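Local atomic coordinates of coclaurine N-methyltransferase (Coptis japonica, PDB entry 6GKV), a protein that transfers a methyl group from S-adenosyl-L-methionine to the ring nitrogen of coclaurine and related tetrahydroisoquinolines in alkaloid biosynthesis. Residues T69-L74 with V153-S158; P78-K83 with K303-T308; S158-I163 with V177-I182. One frame throughout, in Å; residues are numbered along the deposited sequence.

Contact 1 of 3, residues T69-L74 with V153-S158. With SAH (S-adenosyl-L-homocysteine), chain C.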
loop_
_atom_site.group_PDB
_atom_site.type_symbol
_atom_site.label_atom_id
_atom_site.label_comp_id
_atom_site.label_asym_id
_atom_site.label_seq_id
_atom_site.Cartn_x
_atom_site.Cartn_y
_atom_site.Cartn_z
ATOM N N THR A 69 30.554 -7.318 7.425
ATOM C CA THR A 69 30.701 -6.424 8.580
ATOM C C THR A 69 29.357 -6.250 9.339
ATOM O O THR A 69 29.323 -5.624 10.406
ATOM C CB THR A 69 31.259 -5.029 8.178
ATOM O OG1 THR A 69 30.588 -4.538 7.015
ATOM C CG2 THR A 69 32.777 -5.075 7.905
ATOM N N LEU A 70 28.264 -6.792 8.784
ATOM C CA LEU A 70 27.006 -6.938 9.521
ATOM C C LEU A 70 27.019 -8.246 10.314
ATOM O O LEU A 70 26.549 -8.286 11.453
ATOM C CB LEU A 70 25.786 -6.897 8.579
ATOM C CG LEU A 70 24.385 -7.295 9.081
ATOM C CD1 LEU A 70 24.001 -6.567 10.372
ATOM C CD2 LEU A 70 23.337 -7.068 7.989
ATOM N N ASP A 71 27.554 -9.307 9.709
ATOM C CA ASP A 71 27.682 -10.593 10.394
ATOM C C ASP A 71 28.740 -10.552 11.505
ATOM O O ASP A 71 28.792 -11.444 12.344
ATOM C CB ASP A 71 28.017 -11.710 9.400
ATOM C CG ASP A 71 28.044 -13.090 10.056
ATOM O OD1 ASP A 71 26.962 -13.590 10.425
ATOM O OD2 ASP A 71 29.141 -13.672 10.209
ATOM N N SER A 72 29.571 -9.514 11.521
ATOM C CA SER A 72 30.635 -9.423 12.523
ATOM C C SER A 72 30.231 -8.634 13.766
ATOM O O SER A 72 30.473 -9.089 14.888
ATOM C CB SER A 72 31.900 -8.800 11.919
ATOM O OG SER A 72 32.793 -9.792 11.445
ATOM N N GLN A 73 29.645 -7.451 13.572
ATOM C CA GLN A 73 29.262 -6.611 14.706
ATOM C C GLN A 73 28.056 -7.212 15.416
ATOM O O GLN A 73 27.908 -7.109 16.636
ATOM C CB GLN A 73 28.961 -5.174 14.259
ATOM C CG GLN A 73 30.200 -4.374 13.871
ATOM C CD GLN A 73 29.944 -2.877 13.768
ATOM O OE1 GLN A 73 29.504 -2.233 14.726
ATOM N NE2 GLN A 73 30.213 -2.320 12.596
ATOM N N LEU A 74 27.217 -7.863 14.621
ATOM C CA LEU A 74 25.950 -8.425 15.062
ATOM C C LEU A 74 25.881 -9.852 14.517
ATOM O O LEU A 74 26.680 -10.199 13.651
ATOM C CB LEU A 74 24.801 -7.559 14.546
ATOM C CG LEU A 74 23.415 -7.590 15.174
ATOM C CD1 LEU A 74 23.481 -7.372 16.682
ATOM C CD2 LEU A 74 22.597 -6.505 14.501
ATOM N N VAL A 153 18.842 -21.464 6.487
ATOM C CA VAL A 153 19.981 -20.840 5.810
ATOM C C VAL A 153 20.558 -19.641 6.560
ATOM O O VAL A 153 19.850 -18.684 6.850
ATOM C CB VAL A 153 19.615 -20.376 4.397
ATOM C CG1 VAL A 153 20.849 -19.823 3.711
ATOM C CG2 VAL A 153 19.051 -21.523 3.604
ATOM N N THR A 154 21.857 -19.699 6.840
ATOM C CA THR A 154 22.547 -18.665 7.607
ATOM C C THR A 154 23.922 -18.366 7.036
ATOM O O THR A 154 24.534 -19.239 6.460
ATOM C CB THR A 154 22.741 -19.085 9.057
ATOM O OG1 THR A 154 21.525 -19.640 9.561
ATOM C CG2 THR A 154 23.087 -17.897 9.870
ATOM N N ASN A 155 24.415 -17.141 7.206
ATOM C CA ASN A 155 25.810 -16.837 6.897
ATOM C C ASN A 155 26.641 -16.717 8.175
ATOM O O ASN A 155 27.748 -16.166 8.170
ATOM C CB ASN A 155 25.910 -15.552 6.075
ATOM C CG ASN A 155 25.436 -14.328 6.839
ATOM O OD1 ASN A 155 24.705 -14.434 7.829
ATOM N ND2 ASN A 155 25.837 -13.151 6.368
ATOM N N SER A 156 26.095 -17.251 9.262
ATOM C CA SER A 156 26.663 -17.101 10.601
ATOM C C SER A 156 27.108 -18.449 11.166
ATOM O O SER A 156 26.283 -19.291 11.520
ATOM C CB SER A 156 25.637 -16.423 11.528
ATOM O OG SER A 156 25.960 -16.564 12.893
ATOM N N VAL A 157 28.423 -18.649 11.236
ATOM C CA VAL A 157 29.000 -19.909 11.705
ATOM C C VAL A 157 28.525 -20.281 13.101
ATOM O O VAL A 157 28.514 -21.454 13.464
ATOM C CB VAL A 157 30.534 -19.856 11.711
ATOM C CG1 VAL A 157 31.065 -19.671 10.299
ATOM C CG2 VAL A 157 31.018 -18.738 12.624
ATOM N N SER A 158 28.125 -19.279 13.875
ATOM C CA SER A 158 27.617 -19.497 15.219
ATOM C C SER A 158 26.165 -19.999 15.210
ATOM O O SER A 158 25.745 -20.703 16.124
ATOM C CB SER A 158 27.741 -18.204 16.022
ATOM O OG SER A 158 26.851 -18.175 17.113
HETATM N N SAH C . 15.075 -15.054 11.668
HETATM C CA SAH C . 15.702 -15.173 12.977
HETATM C CB SAH C . 16.684 -14.034 13.215
HETATM C CG SAH C . 16.317 -12.693 12.586
HETATM S SD SAH C . 17.677 -11.503 12.747
HETATM C C SAH C . 14.672 -15.190 14.096
HETATM O O SAH C . 13.529 -14.811 13.841
HETATM O OXT SAH C . 14.960 -15.567 15.245
HETATM C "C5'" SAH C . 18.171 -11.650 11.007
HETATM C "C4'" SAH C . 18.751 -13.016 10.622
HETATM O "O4'" SAH C . 19.150 -13.019 9.261
HETATM C "C3'" SAH C . 19.984 -13.384 11.436
HETATM O "O3'" SAH C . 19.967 -14.768 11.681
HETATM C "C2'" SAH C . 21.156 -13.109 10.528
HETATM O "O2'" SAH C . 22.181 -14.028 10.819
HETATM C "C1'" SAH C . 20.535 -13.325 9.150
HETATM N N9 SAH C . 21.180 -12.527 8.082
HETATM C C8 SAH C . 21.422 -11.170 8.052
HETATM N N7 SAH C . 22.034 -10.868 6.878
HETATM C C5 SAH C . 22.189 -12.015 6.158
HETATM C C6 SAH C . 22.753 -12.292 4.907
HETATM N N6 SAH C . 23.283 -11.322 4.157
HETATM N N1 SAH C . 22.762 -13.595 4.444
HETATM C C2 SAH C . 22.226 -14.612 5.215
HETATM N N3 SAH C . 21.670 -14.332 6.447
HETATM C C4 SAH C . 21.657 -13.057 6.909
#

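Contact 2 of 3, residues P78-K83 with K303-T308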
loop_
_atom_site.group_PDB
_atom_site.type_symbol
_atom_site.label_atom_id
_atom_site.label_comp_id
_atom_site.label_asym_id
_atom_site.label_seq_id
_atom_site.Cartn_x
_atom_site.Cartn_y
_atom_site.Cartn_z
ATOM N N PRO A 78 27.734 -15.037 20.974
ATOM C CA PRO A 78 27.817 -16.255 21.783
ATOM C C PRO A 78 26.446 -16.720 22.259
ATOM O O PRO A 78 25.676 -15.952 22.844
ATOM C CB PRO A 78 28.706 -15.839 22.968
ATOM C CG PRO A 78 28.812 -14.349 22.891
ATOM C CD PRO A 78 28.679 -14.014 21.445
ATOM N N ILE A 79 26.162 -17.988 21.990
ATOM C CA ILE A 79 24.871 -18.580 22.279
ATOM C C ILE A 79 24.541 -18.503 23.772
ATOM O O ILE A 79 23.379 -18.291 24.142
ATOM C CB ILE A 79 24.835 -20.050 21.780
ATOM C CG1 ILE A 79 23.402 -20.572 21.730
ATOM C CG2 ILE A 79 25.784 -20.952 22.585
ATOM C CD1 ILE A 79 22.630 -20.044 20.556
ATOM N N GLU A 80 25.573 -18.637 24.611
ATOM C CA GLU A 80 25.437 -18.625 26.071
ATOM C C GLU A 80 24.812 -17.329 26.580
ATOM O O GLU A 80 24.132 -17.317 27.615
ATOM C CB GLU A 80 26.799 -18.819 26.739
ATOM C CG GLU A 80 27.854 -19.465 25.858
ATOM C CD GLU A 80 29.252 -19.389 26.468
ATOM O OE1 GLU A 80 29.454 -18.610 27.432
ATOM O OE2 GLU A 80 30.150 -20.114 25.982
ATOM N N PHE A 81 25.073 -16.244 25.853
ATOM C CA PHE A 81 24.458 -14.952 26.125
ATOM C C PHE A 81 23.007 -14.928 25.663
ATOM O O PHE A 81 22.158 -14.337 26.318
ATOM C CB PHE A 81 25.220 -13.818 25.438
ATOM C CG PHE A 81 24.545 -12.476 25.570
ATOM C CD1 PHE A 81 24.265 -11.940 26.828
ATOM C CD2 PHE A 81 24.168 -11.762 24.446
ATOM C CE1 PHE A 81 23.631 -10.708 26.961
ATOM C CE2 PHE A 81 23.537 -10.537 24.565
ATOM C CZ PHE A 81 23.269 -10.005 25.830
ATOM N N LEU A 82 22.727 -15.567 24.533
ATOM C CA LEU A 82 21.383 -15.521 23.974
ATOM C C LEU A 82 20.385 -16.322 24.833
ATOM O O LEU A 82 19.249 -15.902 24.994
ATOM C CB LEU A 82 21.399 -16.001 22.509
ATOM C CG LEU A 82 22.138 -15.000 21.604
ATOM C CD1 LEU A 82 22.269 -15.504 20.183
ATOM C CD2 LEU A 82 21.480 -13.602 21.616
ATOM N N LYS A 83 20.822 -17.432 25.427
ATOM C CA LYS A 83 19.909 -18.234 26.246
ATOM C C LYS A 83 19.489 -17.494 27.514
ATOM O O LYS A 83 18.454 -17.818 28.113
ATOM C CB LYS A 83 20.502 -19.591 26.619
ATOM C CG LYS A 83 21.579 -20.103 25.664
ATOM C CD LYS A 83 21.905 -21.579 25.921
ATOM C CE LYS A 83 20.763 -22.476 25.433
ATOM N NZ LYS A 83 21.245 -23.853 25.066
ATOM N N LYS A 303 28.157 -10.600 33.425
ATOM C CA LYS A 303 29.376 -9.820 33.636
ATOM C C LYS A 303 30.656 -10.676 33.478
ATOM O O LYS A 303 31.552 -10.298 32.724
ATOM C CB LYS A 303 29.337 -9.138 35.013
ATOM C CG LYS A 303 30.553 -8.303 35.361
ATOM C CD LYS A 303 30.328 -6.861 34.953
ATOM C CE LYS A 303 31.571 -6.023 35.121
ATOM N NZ LYS A 303 31.279 -4.611 34.791
ATOM N N PRO A 304 30.755 -11.825 34.183
ATOM C CA PRO A 304 31.939 -12.648 33.925
ATOM C C PRO A 304 32.000 -13.194 32.499
ATOM O O PRO A 304 33.089 -13.410 31.967
ATOM C CB PRO A 304 31.796 -13.787 34.941
ATOM C CG PRO A 304 31.037 -13.181 36.060
ATOM C CD PRO A 304 30.031 -12.307 35.375
ATOM N N MET A 305 30.847 -13.411 31.885
ATOM C CA MET A 305 30.828 -13.917 30.524
ATOM C C MET A 305 31.393 -12.895 29.535
ATOM O O MET A 305 32.100 -13.258 28.590
ATOM C CB MET A 305 29.411 -14.303 30.138
ATOM C CG MET A 305 29.262 -14.720 28.699
ATOM S SD MET A 305 27.531 -14.976 28.324
ATOM C CE MET A 305 27.104 -16.301 29.465
ATOM N N PHE A 306 31.072 -11.620 29.762
ATOM C CA PHE A 306 31.505 -10.536 28.882
ATOM C C PHE A 306 32.968 -10.166 29.147
ATOM O O PHE A 306 33.696 -9.764 28.234
ATOM C CB PHE A 306 30.602 -9.306 29.053
ATOM C CG PHE A 306 29.307 -9.378 28.272
ATOM C CD1 PHE A 306 28.892 -10.565 27.689
ATOM C CD2 PHE A 306 28.518 -8.239 28.096
ATOM C CE1 PHE A 306 27.698 -10.622 26.962
ATOM C CE2 PHE A 306 27.335 -8.287 27.367
ATOM C CZ PHE A 306 26.921 -9.481 26.801
ATOM N N GLU A 307 33.393 -10.301 30.397
ATOM C CA GLU A 307 34.808 -10.158 30.735
ATOM C C GLU A 307 35.630 -11.233 30.008
ATOM O O GLU A 307 36.649 -10.925 29.386
ATOM C CB GLU A 307 35.023 -10.230 32.255
ATOM C CG GLU A 307 34.832 -8.885 32.992
ATOM C CD GLU A 307 34.561 -9.041 34.498
ATOM O OE1 GLU A 307 34.664 -10.174 35.024
ATOM O OE2 GLU A 307 34.233 -8.028 35.160
ATOM N N THR A 308 35.164 -12.482 30.056
ATOM C CA THR A 308 35.882 -13.592 29.430
ATOM C C THR A 308 35.966 -13.449 27.914
ATOM O O THR A 308 36.978 -13.801 27.306
ATOM C CB THR A 308 35.233 -14.961 29.775
ATOM O OG1 THR A 308 35.241 -15.151 31.198
ATOM C CG2 THR A 308 36.012 -16.111 29.122
#

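Contact 3 of 3, residues S158-I163 with V177-I182. With SAH (S-adenosyl-L-homocysteine), chain C.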
loop_
_atom_site.group_PDB
_atom_site.type_symbol
_atom_site.label_atom_id
_atom_site.label_comp_id
_atom_site.label_asym_id
_atom_site.label_seq_id
_atom_site.Cartn_x
_atom_site.Cartn_y
_atom_site.Cartn_z
ATOM N N SER A 158 28.125 -19.279 13.875
ATOM C CA SER A 158 27.617 -19.497 15.219
ATOM C C SER A 158 26.165 -19.999 15.210
ATOM O O SER A 158 25.745 -20.703 16.124
ATOM C CB SER A 158 27.741 -18.204 16.022
ATOM O OG SER A 158 26.851 -18.175 17.113
ATOM N N GLN A 159 25.406 -19.645 14.175
ATOM C CA GLN A 159 23.997 -20.039 14.090
ATOM C C GLN A 159 23.833 -21.444 13.484
ATOM O O GLN A 159 22.969 -22.214 13.914
ATOM C CB GLN A 159 23.201 -18.981 13.304
ATOM C CG GLN A 159 23.105 -17.646 14.048
ATOM C CD GLN A 159 22.308 -16.576 13.306
ATOM O OE1 GLN A 159 21.790 -16.811 12.220
ATOM N NE2 GLN A 159 22.199 -15.390 13.910
ATOM N N LYS A 160 24.671 -21.792 12.516
ATOM C CA LYS A 160 24.739 -23.169 12.039
ATOM C C LYS A 160 25.183 -24.111 13.156
ATOM O O LYS A 160 24.736 -25.271 13.227
ATOM C CB LYS A 160 25.701 -23.274 10.854
ATOM C CG LYS A 160 25.706 -24.621 10.145
ATOM C CD LYS A 160 26.897 -24.720 9.200
ATOM C CE LYS A 160 26.750 -25.855 8.201
ATOM N NZ LYS A 160 26.506 -27.155 8.870
ATOM N N GLU A 161 26.068 -23.606 14.023
ATOM C CA GLU A 161 26.500 -24.300 15.255
ATOM C C GLU A 161 25.332 -24.869 16.036
ATOM O O GLU A 161 25.118 -26.076 16.115
ATOM C CB GLU A 161 27.236 -23.325 16.187
ATOM C CG GLU A 161 28.754 -23.142 16.018
ATOM C CD GLU A 161 29.483 -24.411 15.618
ATOM O OE1 GLU A 161 29.182 -25.498 16.170
ATOM O OE2 GLU A 161 30.391 -24.321 14.765
ATOM N N TYR A 162 24.557 -23.942 16.575
ATOM C CA TYR A 162 23.591 -24.233 17.606
ATOM C C TYR A 162 22.450 -25.102 17.107
ATOM O O TYR A 162 21.909 -25.924 17.857
ATOM C CB TYR A 162 23.038 -22.926 18.187
ATOM C CG TYR A 162 21.942 -23.183 19.176
ATOM C CD1 TYR A 162 22.236 -23.643 20.445
ATOM C CD2 TYR A 162 20.611 -22.987 18.835
ATOM C CE1 TYR A 162 21.241 -23.893 21.356
ATOM C CE2 TYR A 162 19.605 -23.240 19.737
ATOM C CZ TYR A 162 19.925 -23.697 21.000
ATOM O OH TYR A 162 18.921 -23.946 21.911
ATOM N N ILE A 163 22.077 -24.935 15.846
ATOM C CA ILE A 163 20.880 -25.607 15.372
ATOM C C ILE A 163 21.162 -27.093 15.200
ATOM O O ILE A 163 20.474 -27.926 15.779
ATOM C CB ILE A 163 20.365 -24.974 14.069
ATOM C CG1 ILE A 163 19.782 -23.595 14.393
ATOM C CG2 ILE A 163 19.292 -25.831 13.457
ATOM C CD1 ILE A 163 19.604 -22.692 13.203
ATOM N N VAL A 177 20.814 -27.649 7.842
ATOM C CA VAL A 177 21.256 -26.254 7.886
ATOM C C VAL A 177 22.394 -25.947 6.918
ATOM O O VAL A 177 23.396 -26.665 6.872
ATOM C CB VAL A 177 21.719 -25.854 9.294
ATOM C CG1 VAL A 177 21.981 -24.354 9.358
ATOM C CG2 VAL A 177 20.694 -26.266 10.331
ATOM N N LYS A 178 22.245 -24.862 6.163
ATOM C CA LYS A 178 23.222 -24.474 5.144
ATOM C C LYS A 178 23.896 -23.146 5.481
ATOM O O LYS A 178 23.213 -22.185 5.839
ATOM C CB LYS A 178 22.554 -24.354 3.765
ATOM C CG LYS A 178 21.697 -25.532 3.338
ATOM C CD LYS A 178 21.267 -25.369 1.875
ATOM C CE LYS A 178 20.687 -26.657 1.295
ATOM N NZ LYS A 178 21.542 -27.846 1.582
ATOM N N LEU A 179 25.220 -23.074 5.337
ATOM C CA LEU A 179 25.915 -21.811 5.571
ATOM C C LEU A 179 26.172 -21.057 4.258
ATOM O O LEU A 179 26.996 -21.479 3.443
ATOM C CB LEU A 179 27.225 -22.056 6.314
ATOM C CG LEU A 179 27.892 -20.854 6.989
ATOM C CD1 LEU A 179 27.213 -20.484 8.312
ATOM C CD2 LEU A 179 29.354 -21.160 7.186
ATOM N N ALA A 180 25.463 -19.941 4.059
ATOM C CA ALA A 180 25.513 -19.200 2.792
ATOM C C ALA A 180 25.204 -17.714 2.937
ATOM O O ALA A 180 24.426 -17.318 3.800
ATOM C CB ALA A 180 24.543 -19.814 1.786
ATOM N N ASP A 181 25.819 -16.895 2.084
ATOM C CA ASP A 181 25.430 -15.498 1.951
ATOM C C ASP A 181 24.231 -15.483 1.004
ATOM O O ASP A 181 24.343 -15.848 -0.164
ATOM C CB ASP A 181 26.586 -14.631 1.433
ATOM C CG ASP A 181 26.201 -13.157 1.253
ATOM O OD1 ASP A 181 25.251 -12.682 1.907
ATOM O OD2 ASP A 181 26.860 -12.459 0.457
ATOM N N ILE A 182 23.071 -15.099 1.521
ATOM C CA ILE A 182 21.854 -15.117 0.729
ATOM C C ILE A 182 21.963 -14.094 -0.404
ATOM O O ILE A 182 21.358 -14.264 -1.467
ATOM C CB ILE A 182 20.624 -14.863 1.627
ATOM C CG1 ILE A 182 20.531 -15.981 2.667
ATOM C CG2 ILE A 182 19.331 -14.789 0.811
ATOM C CD1 ILE A 182 19.425 -15.804 3.691
HETATM N N SAH C . 15.075 -15.054 11.668
HETATM C CA SAH C . 15.702 -15.173 12.977
HETATM C CB SAH C . 16.684 -14.034 13.215
HETATM C CG SAH C . 16.317 -12.693 12.586
HETATM S SD SAH C . 17.677 -11.503 12.747
HETATM C C SAH C . 14.672 -15.190 14.096
HETATM O O SAH C . 13.529 -14.811 13.841
HETATM O OXT SAH C . 14.960 -15.567 15.245
HETATM C "C5'" SAH C . 18.171 -11.650 11.007
HETATM C "C4'" SAH C . 18.751 -13.016 10.622
HETATM O "O4'" SAH C . 19.150 -13.019 9.261
HETATM C "C3'" SAH C . 19.984 -13.384 11.436
HETATM O "O3'" SAH C . 19.967 -14.768 11.681
HETATM C "C2'" SAH C . 21.156 -13.109 10.528
HETATM O "O2'" SAH C . 22.181 -14.028 10.819
HETATM C "C1'" SAH C . 20.535 -13.325 9.150
HETATM N N9 SAH C . 21.180 -12.527 8.082
HETATM C C8 SAH C . 21.422 -11.170 8.052
HETATM N N7 SAH C . 22.034 -10.868 6.878
HETATM C C5 SAH C . 22.189 -12.015 6.158
HETATM C C6 SAH C . 22.753 -12.292 4.907
HETATM N N6 SAH C . 23.283 -11.322 4.157
HETATM N N1 SAH C . 22.762 -13.595 4.444
HETATM C C2 SAH C . 22.226 -14.612 5.215
HETATM N N3 SAH C . 21.670 -14.332 6.447
HETATM C C4 SAH C . 21.657 -13.057 6.909
#

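Contact 1 of 3, residues T69-L74 with V153-S158
Asp71 meets Asn155 and Ser156 through its carboxylate, and the contact illustrates how buried polar groups can lie side by side without bonding to one another. With CG anti to the backbone N (chi1 -175°), the Asp71 side chain is carried off the short helix 70-73 toward the turn 155-156. Both carboxylate oxygens then stand equally far from one carbonyl: Asp71 OD1 and OD2 are each 3.5 Å from Asn155 O. The packing is closest at the next residue, where Asp71 OD1 comes within 3.3 Å of Ser156 CB. Asp71 OD2 also has Glu76 OE2 close by, a crowding of like charges that would probably favour a proton on one of the two acids.

This turn follows strand 149-154 of the Rossmann-like methyltransferase fold, at the C-terminal end of the parallel strands, where the cofactor binds in this fold. Ser156 occupies the N-cap of helix 157-168; its OG is bonded to Tyr75 O and, more weakly, to Gln159 N.

Contacts to S-adenosyl-L-homocysteine are made from both segments. The Asn155 amide lies over one face of the adenine, nearly parallel to it (planes about 13° apart), with Asn155 CG 3.6 Å from SAH C2 and Asn155 CB 3.9 Å from the same carbon. Leu70 makes a looser approach, Leu70 CD2 standing 4.2 Å from SAH N7.

Contact 2 of 3, residues P78-K83 with K303-T308
Phe81 and Phe306 lean together obliquely where helices 79-85 and 299-309 run side by side, a worked case of two antiparallel helices joined by a few large side chains. Over the short segments the axes pass 10.9 Å apart at 160°. The ring planes are inclined at 56° with centroids 4.9 Å apart. Phe306 brings one corner to the pair: its CZ lies over a face of the Phe81 ring, toward the rim, 3.5 Å from Phe81 CE1. The Phe81 ring reaches this position because its CG stands anti to the backbone N (chi1 174°). Trp323 of helix 313-335 meets both phenylalanines, placing the pair against the neighbouring long helix.

Met305 lies against the backbone and first side-chain carbons of Glu80 and Phe81. Its chain runs straight out through chi1 and chi2, laying Met305 SD 3.7 Å from Phe81 N and close to Phe81 CB. The last torsion then bends and turns the methyl toward Glu80, where Met305 CE rests 3.6 Å from Glu80 O and 3.7 Å from Glu80 CB. Farther out, on the solvent-facing side, Glu80 OE1 is 3.9 Å from Met305 CE.

Between these segments the contact is mainly dispersion and apolar burial, with the Met305 methyl against the Glu80 carbonyl, and no directional bond fixes the register.

Contact 3 of 3, residues S158-I163 with V177-I182
The beta-alpha-beta unit of strand 149-154, helix 157-168 and strand 176-179, a standard building block of the Rossmann-like fold, brings Lys160 and Ile163 of its helix down onto Val177 and Leu179 of its second strand. Helix and strand segments run nearly antiparallel, at 163°, with axes 8.7 Å apart. Val177 divides its two methyls between the helix residues: Val177 CG2 lies 3.5 Å from Ile163 CG2, the side chains crossing at about a right angle, while Val177 CG1 is 3.8 Å from Lys160 CG. The lysine runs past the valine in the opposite direction and crosses Leu179, with Lys160 CD 3.9 Å from Leu179 CB. Its aliphatic length thus serves as apolar cover, and its charge is answered by Glu164 in a salt bridge.

The same two segments reach the cofactor, from the first turn of the helix and from the loop after the strand. Gln159 faces the ribose hydroxyls of S-adenosyl-L-homocysteine, although the placement of its amide oxygen is uncertain. Past the strand, SAH N6 donates to Asp181 OD1 (3.3 Å, 152°), and Ile182 N gives a weak bond to SAH N1. From the other side of the adenine plane to Asn155, at the C2 corner, Ile182 CG1 and CD1 each approach SAH C2 to 3.4 Å.

Contact 1 is fully buried, whereas contacts 2 and 3 are partly buried and each has one exposed residue. Contacts 1 and 3 share Ser158 and helix 157-168, and their neighbouring strands 149-154 and 176-179 are joined through Thr154 O and Ala180 N, probably by a hydrogen bond. Both reach the cofactor, and each sets polar as well as apolar groups beside it; between its own segments, however, contact 3 is aliphatic, while contact 1 sets a carboxylate against a carbonyl. Contact 2, about 17 Å from contact 1 between centres, touches no ligand and relies on aromatic and thioether packing. Ile79 packing on Tyr162 ties its first helix to helix 157-168.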